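Side-chain contacts in receptor-type adenylate cyclase GRESAG 4.1 (Trypanosoma brucei, PDB 1FX2), which makes cyclic AMP and diphosphate from ATP through this class III catalytic domain and could also serve as a receptor for an unknown ligand: residues I20-A25 against A226-R231; A39-M44 against L132-G137. All coordinates share one frame; numbering follows the deposited sequence. Where two conformers were deposited one is given.

Interaction 1 of 2, residues I20-A25 against A226-R231; sequences IESSTA and ALRLDR. With SO4 (sulfate ion), chain B.
Glu21 and Arg228 stack beside a sulfate ion, next to the type II beta turn from Ile20 to Ser23, which joins strand 13-20 to helix 23-29 in the class III cyclase domain. The direct contact is one of stacked flat groups, described here for one of the two modelled conformers of Glu21. The Glu21 carboxylate and the Arg228 guanidinium lie 21° from parallel, with OE2 over the centre of one guanidinium face; OE2 of Glu21 comes to 3.7 Å from NE of Arg228. No N-H of the guanidinium points at it, so this long salt bridge is a matter of charge alone, and the hydrogen bond that OE2 does accept comes from the backbone N of Gly173. Glu21 points its CG away from the backbone N (chi1 177°) and runs out extended to the arginine.

The anion supplies the second kind of contact. Ser22 N, next to the start of the helix, donates an almost straight bond to sulfate O3, 2.9 Å long at 175°. Arg228 NH1 divides its bonds between sulfate O3 and O4, both more bent, and Arg135 also binds the ion. The sulfate probably comes from the crystallisation liquor; its charge would be expected to ease the closeness of the two arginines. A water completes the bridge: it bonds to Ser22 OG, donates to sulfate O1 and accepts from Arg228 NH2 at 2.7 Å.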
loop_
_atom_site.group_PDB
_atom_site.type_symbol
_atom_site.label_atom_id
_atom_site.label_comp_id
_atom_site.label_asym_id
_atom_site.label_seq_id
_atom_site.Cartn_x
_atom_site.Cartn_y
_atom_site.Cartn_z
ATOM N N ILE A 20 -24.097 0.434 1.126
ATOM C CA ILE A 20 -24.607 0.108 -0.202
ATOM C C ILE A 20 -24.259 1.303 -1.140
ATOM O O ILE A 20 -24.535 2.454 -0.820
ATOM C CB ILE A 20 -26.126 -0.040 -0.176
ATOM C CG1 ILE A 20 -26.497 -1.313 0.603
ATOM C CG2 ILE A 20 -26.672 -0.142 -1.666
ATOM C CD1 ILE A 20 -28.031 -1.364 0.885
ATOM N N GLU A 21 -23.522 1.081 -2.237
ATOM C CA GLU A 21 -23.212 2.198 -3.154
ATOM C C GLU A 21 -24.530 2.612 -3.827
ATOM O O GLU A 21 -25.322 1.786 -4.271
ATOM C CB GLU A 21 -22.242 1.732 -4.237
ATOM C CG GLU A 21 -21.940 2.852 -5.279
ATOM C CD GLU A 21 -21.013 2.412 -6.403
ATOM O OE1 GLU A 21 -21.457 2.163 -7.548
ATOM O OE2 GLU A 21 -19.817 2.425 -6.165
ATOM N N SER A 22 -24.680 3.942 -4.001
ATOM C CA SER A 22 -25.804 4.621 -4.661
ATOM C C SER A 22 -27.154 4.364 -3.993
ATOM O O SER A 22 -28.160 4.274 -4.660
ATOM C CB SER A 22 -25.841 4.227 -6.141
ATOM O OG SER A 22 -24.581 4.364 -6.745
ATOM N N SER A 23 -27.136 4.248 -2.659
ATOM C CA SER A 23 -28.355 3.958 -1.916
ATOM C C SER A 23 -29.451 5.045 -2.164
ATOM O O SER A 23 -30.624 4.700 -2.421
ATOM C CB SER A 23 -27.936 3.845 -0.386
ATOM O OG SER A 23 -28.943 3.179 0.280
ATOM N N THR A 24 -29.152 6.349 -2.228
ATOM C CA THR A 24 -30.140 7.363 -2.525
ATOM C C THR A 24 -30.806 7.089 -3.819
ATOM O O THR A 24 -32.023 7.101 -3.996
ATOM C CB THR A 24 -29.598 8.886 -2.645
ATOM O OG1 THR A 24 -29.790 9.487 -1.390
ATOM C CG2 THR A 24 -30.385 9.820 -3.652
ATOM N N ALA A 25 -30.006 6.882 -4.879
ATOM C CA ALA A 25 -30.602 6.696 -6.150
ATOM C C ALA A 25 -31.387 5.444 -6.317
ATOM O O ALA A 25 -32.410 5.373 -7.003
ATOM C CB ALA A 25 -29.503 6.756 -7.225
ATOM N N ALA A 226 -11.606 3.819 -10.977
ATOM C CA ALA A 226 -10.773 4.479 -10.031
ATOM C C ALA A 226 -11.507 4.633 -8.709
ATOM O O ALA A 226 -12.772 4.642 -8.585
ATOM C CB ALA A 226 -10.397 5.869 -10.641
ATOM N N LEU A 227 -10.705 4.848 -7.669
ATOM C CA LEU A 227 -11.253 5.095 -6.326
ATOM C C LEU A 227 -12.123 6.367 -6.357
ATOM O O LEU A 227 -11.883 7.293 -7.170
ATOM C CB LEU A 227 -10.159 5.201 -5.289
ATOM C CG LEU A 227 -9.438 3.892 -5.120
ATOM C CD1 LEU A 227 -8.429 4.036 -3.925
ATOM C CD2 LEU A 227 -10.433 2.709 -4.832
ATOM N N ARG A 228 -13.133 6.414 -5.489
ATOM C CA ARG A 228 -14.037 7.554 -5.481
ATOM C C ARG A 228 -13.503 8.599 -4.505
ATOM O O ARG A 228 -14.019 8.771 -3.435
ATOM C CB ARG A 228 -15.431 7.086 -5.043
ATOM C CG ARG A 228 -15.922 5.856 -5.806
ATOM C CD ARG A 228 -17.312 5.354 -5.345
ATOM N NE ARG A 228 -18.428 5.810 -6.176
ATOM C CZ ARG A 228 -19.630 6.124 -5.686
ATOM N NH1 ARG A 228 -19.849 6.068 -4.370
ATOM N NH2 ARG A 228 -20.639 6.370 -6.521
ATOM N N LEU A 229 -12.564 9.403 -4.965
ATOM C CA LEU A 229 -11.977 10.411 -4.094
ATOM C C LEU A 229 -13.026 11.446 -3.675
ATOM O O LEU A 229 -12.905 12.066 -2.611
ATOM C CB LEU A 229 -10.730 11.002 -4.736
ATOM C CG LEU A 229 -9.754 9.862 -5.081
ATOM C CD1 LEU A 229 -8.493 10.456 -5.706
ATOM C CD2 LEU A 229 -9.404 8.949 -3.869
ATOM N N ASP A 230 -14.073 11.575 -4.488
ATOM C CA ASP A 230 -15.220 12.421 -4.179
ATOM C C ASP A 230 -16.040 11.451 -3.277
ATOM O O ASP A 230 -16.555 10.426 -3.743
ATOM C CB ASP A 230 -15.964 12.749 -5.486
ATOM C CG ASP A 230 -17.291 13.463 -5.254
ATOM O OD1 ASP A 230 -17.390 14.232 -4.265
ATOM O OD2 ASP A 230 -18.238 13.253 -6.051
ATOM N N ARG A 231 -16.208 11.802 -2.002
ATOM C CA ARG A 231 -16.838 10.911 -0.996
ATOM C C ARG A 231 -18.269 11.022 -0.433
ATOM O O ARG A 231 -19.233 11.386 -1.112
ATOM C CB ARG A 231 -15.979 10.931 0.248
ATOM C CG ARG A 231 -14.515 10.773 0.125
ATOM C CD ARG A 231 -14.023 11.267 1.480
ATOM N NE ARG A 231 -12.627 10.981 1.741
ATOM C CZ ARG A 231 -11.623 11.320 0.937
ATOM N NH1 ARG A 231 -11.825 11.979 -0.202
ATOM N NH2 ARG A 231 -10.410 10.902 1.225
HETATM S S SO4 B . -22.875 6.993 -2.537
HETATM O O1 SO4 B . -23.946 7.625 -3.269
HETATM O O2 SO4 B . -23.141 6.891 -1.098
HETATM O O3 SO4 B . -22.586 5.707 -3.115
HETATM O O4 SO4 B . -21.668 7.838 -2.727
HETATM O O HOH W 1 -23.289 6.646 -5.951
#

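Interaction 2 of 2, residues A39-M44 against L132-G137; sequences AAHHRM and LRVRVG. With SO4 (sulfate ion), chain B.
The packing of a helix against the central sheet, beside the predicted magnesium site and a pocket occupied by dithiothreitol, probably from the crystallisation liquor, brings His41 of helix 34-51 onto Leu132, just before strand 134-141, and Val134 in it. Two apolar touches make the contact. CB of His41 rests 3.9 Å from CD1 of Leu132, while the imidazole meets Val134 at its edge, CD2 of the histidine lying 4.0 Å from CG2 of the valine and near the ring plane. The histidine presents this edge because CG is swung away from the backbone N (chi1 157°) and the ring is turned well out of line with the side-chain stem (chi2 -82°).

Elsewhere on its rim the same ring is tied to its neighbour in the helix: ND1 of His41 and ND1 of His42 are hydrogen-bonded at 2.9 Å, and either could be the donor. This bond restrains the rotation of the His41 ring. Phe85 of helix 71-87 meets His41 with the ring planes at about 85° and also touches Val134, while Ile20 of strand 13-20 packs on both His41 and Leu132.

Arg135 is directed to the sulfate, where its NH1 donates to sulfate O3 at 3.0 Å. Its NE is salt-bridged to Glu168. Val134 thus faces helices 34-51 and 71-87, with Leu132 against the first, while Arg135 points the other way to the ion: the alternation of side chains along a strand, in a mixed sheet with helices packed on it as in class III cyclase domains.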
loop_
_atom_site.group_PDB
_atom_site.type_symbol
_atom_site.label_atom_id
_atom_site.label_comp_id
_atom_site.label_asym_id
_atom_site.label_seq_id
_atom_site.Cartn_x
_atom_site.Cartn_y
_atom_site.Cartn_z
ATOM N N ALA A 39 -33.390 -5.238 3.950
ATOM C CA ALA A 39 -33.575 -6.176 5.043
ATOM C C ALA A 39 -32.801 -7.476 4.796
ATOM O O ALA A 39 -32.172 -7.972 5.738
ATOM C CB ALA A 39 -35.079 -6.463 5.213
ATOM N N ALA A 40 -32.732 -7.939 3.533
ATOM C CA ALA A 40 -31.971 -9.172 3.276
ATOM C C ALA A 40 -30.469 -8.907 3.496
ATOM O O ALA A 40 -29.744 -9.775 3.987
ATOM C CB ALA A 40 -32.251 -9.718 1.868
ATOM N N HIS A 41 -30.046 -7.721 3.031
ATOM C CA HIS A 41 -28.638 -7.287 3.252
ATOM C C HIS A 41 -28.307 -7.376 4.724
ATOM O O HIS A 41 -27.260 -7.896 5.092
ATOM C CB HIS A 41 -28.511 -5.814 2.635
ATOM C CG HIS A 41 -27.399 -4.978 3.197
ATOM N ND1 HIS A 41 -27.533 -4.293 4.399
ATOM C CD2 HIS A 41 -26.234 -4.547 2.651
ATOM C CE1 HIS A 41 -26.500 -3.454 4.545
ATOM N NE2 HIS A 41 -25.682 -3.612 3.500
ATOM N N HIS A 42 -29.153 -6.797 5.572
ATOM C CA HIS A 42 -28.845 -6.850 7.016
ATOM C C HIS A 42 -28.820 -8.273 7.564
ATOM O O HIS A 42 -28.011 -8.612 8.412
ATOM C CB HIS A 42 -29.875 -6.026 7.782
ATOM C CG HIS A 42 -29.601 -4.557 7.839
ATOM N ND1 HIS A 42 -29.221 -3.820 6.744
ATOM C CD2 HIS A 42 -29.676 -3.676 8.865
ATOM C CE1 HIS A 42 -29.087 -2.548 7.076
ATOM N NE2 HIS A 42 -29.337 -2.435 8.369
ATOM N N ARG A 43 -29.759 -9.115 7.112
ATOM C CA ARG A 43 -29.728 -10.475 7.611
ATOM C C ARG A 43 -28.434 -11.192 7.224
ATOM O O ARG A 43 -27.832 -11.904 8.020
ATOM C CB ARG A 43 -30.942 -11.226 7.052
ATOM C CG ARG A 43 -32.220 -10.809 7.649
ATOM C CD ARG A 43 -33.259 -11.869 7.242
ATOM N NE ARG A 43 -33.470 -11.941 5.782
ATOM C CZ ARG A 43 -34.353 -11.171 5.135
ATOM N NH1 ARG A 43 -35.078 -10.269 5.818
ATOM N NH2 ARG A 43 -34.621 -11.417 3.864
ATOM N N MET A 44 -27.972 -11.001 5.958
ATOM C CA MET A 44 -26.720 -11.651 5.526
ATOM C C MET A 44 -25.516 -11.082 6.292
ATOM O O MET A 44 -24.669 -11.860 6.732
ATOM C CB MET A 44 -26.529 -11.518 4.037
ATOM C CG MET A 44 -27.549 -12.373 3.253
ATOM S SD MET A 44 -27.163 -12.438 1.480
ATOM C CE MET A 44 -27.771 -10.742 1.012
ATOM N N LEU A 132 -27.347 -5.778 -4.794
ATOM C CA LEU A 132 -26.758 -4.583 -4.144
ATOM C C LEU A 132 -25.234 -4.650 -4.155
ATOM O O LEU A 132 -24.660 -5.709 -3.838
ATOM C CB LEU A 132 -27.260 -4.575 -2.665
ATOM C CG LEU A 132 -28.752 -4.404 -2.512
ATOM C CD1 LEU A 132 -29.028 -4.538 -0.990
ATOM C CD2 LEU A 132 -29.296 -3.046 -3.051
ATOM N N ARG A 133 -24.581 -3.551 -4.476
ATOM C CA ARG A 133 -23.100 -3.536 -4.499
ATOM C C ARG A 133 -22.611 -2.788 -3.247
ATOM O O ARG A 133 -22.935 -1.581 -3.051
ATOM C CB ARG A 133 -22.630 -2.803 -5.791
ATOM C CG ARG A 133 -22.967 -3.536 -7.074
ATOM C CD ARG A 133 -22.525 -2.716 -8.268
ATOM N NE ARG A 133 -22.926 -3.447 -9.508
ATOM C CZ ARG A 133 -22.492 -3.048 -10.702
ATOM N NH1 ARG A 133 -21.702 -1.988 -10.817
ATOM N NH2 ARG A 133 -22.945 -3.682 -11.790
ATOM N N VAL A 134 -21.925 -3.501 -2.392
ATOM C CA VAL A 134 -21.572 -2.956 -1.055
ATOM C C VAL A 134 -20.077 -2.645 -1.110
ATOM O O VAL A 134 -19.258 -3.449 -1.575
ATOM C CB VAL A 134 -21.773 -4.087 -0.056
ATOM C CG1 VAL A 134 -21.335 -3.625 1.363
ATOM C CG2 VAL A 134 -23.272 -4.432 0.025
ATOM N N ARG A 135 -19.776 -1.391 -0.705
ATOM C CA ARG A 135 -18.356 -0.986 -0.537
ATOM C C ARG A 135 -17.939 -1.247 0.880
ATOM O O ARG A 135 -18.744 -1.148 1.816
ATOM C CB ARG A 135 -18.159 0.513 -0.881
ATOM C CG ARG A 135 -19.026 1.437 -0.106
ATOM C CD ARG A 135 -18.488 2.927 -0.352
ATOM N NE ARG A 135 -19.308 3.875 0.359
ATOM C CZ ARG A 135 -20.359 4.438 -0.195
ATOM N NH1 ARG A 135 -20.692 4.147 -1.475
ATOM N NH2 ARG A 135 -21.103 5.306 0.520
ATOM N N VAL A 136 -16.669 -1.667 1.050
ATOM C CA VAL A 136 -16.177 -2.033 2.387
ATOM C C VAL A 136 -14.784 -1.462 2.601
ATOM O O VAL A 136 -13.930 -1.512 1.657
ATOM C CB VAL A 136 -16.063 -3.591 2.462
ATOM C CG1 VAL A 136 -15.623 -4.060 3.863
ATOM C CG2 VAL A 136 -17.446 -4.262 2.140
ATOM N N GLY A 137 -14.572 -0.960 3.823
ATOM C CA GLY A 137 -13.193 -0.511 4.180
ATOM C C GLY A 137 -12.817 -1.198 5.498
ATOM O O GLY A 137 -13.666 -1.312 6.420
HETATM S S SO4 B . -22.875 6.993 -2.537
HETATM O O1 SO4 B . -23.946 7.625 -3.269
HETATM O O2 SO4 B . -23.141 6.891 -1.098
HETATM O O3 SO4 B . -22.586 5.707 -3.115
HETATM O O4 SO4 B . -21.668 7.838 -2.727
#

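From the N terminus, the chain runs along strand 13-20 into the turn of interaction 1, then through helix 23-29 into helix 34-51, which carries the first half of interaction 2. That contact closes when the chain returns at 132-137, 88 residues on. Interaction 1 closes much later, once the strands 176-179, 196-202 and 211-216 have been laid down and the C-terminal loop reaches 226-231; interaction 2 is therefore nested within its loop. The two meet directly through a probable hydrogen bond from Glu21 N to Arg133 O, and share the sulfate. Together they tie one helical layer, neighbouring central strands and the C-terminal tail.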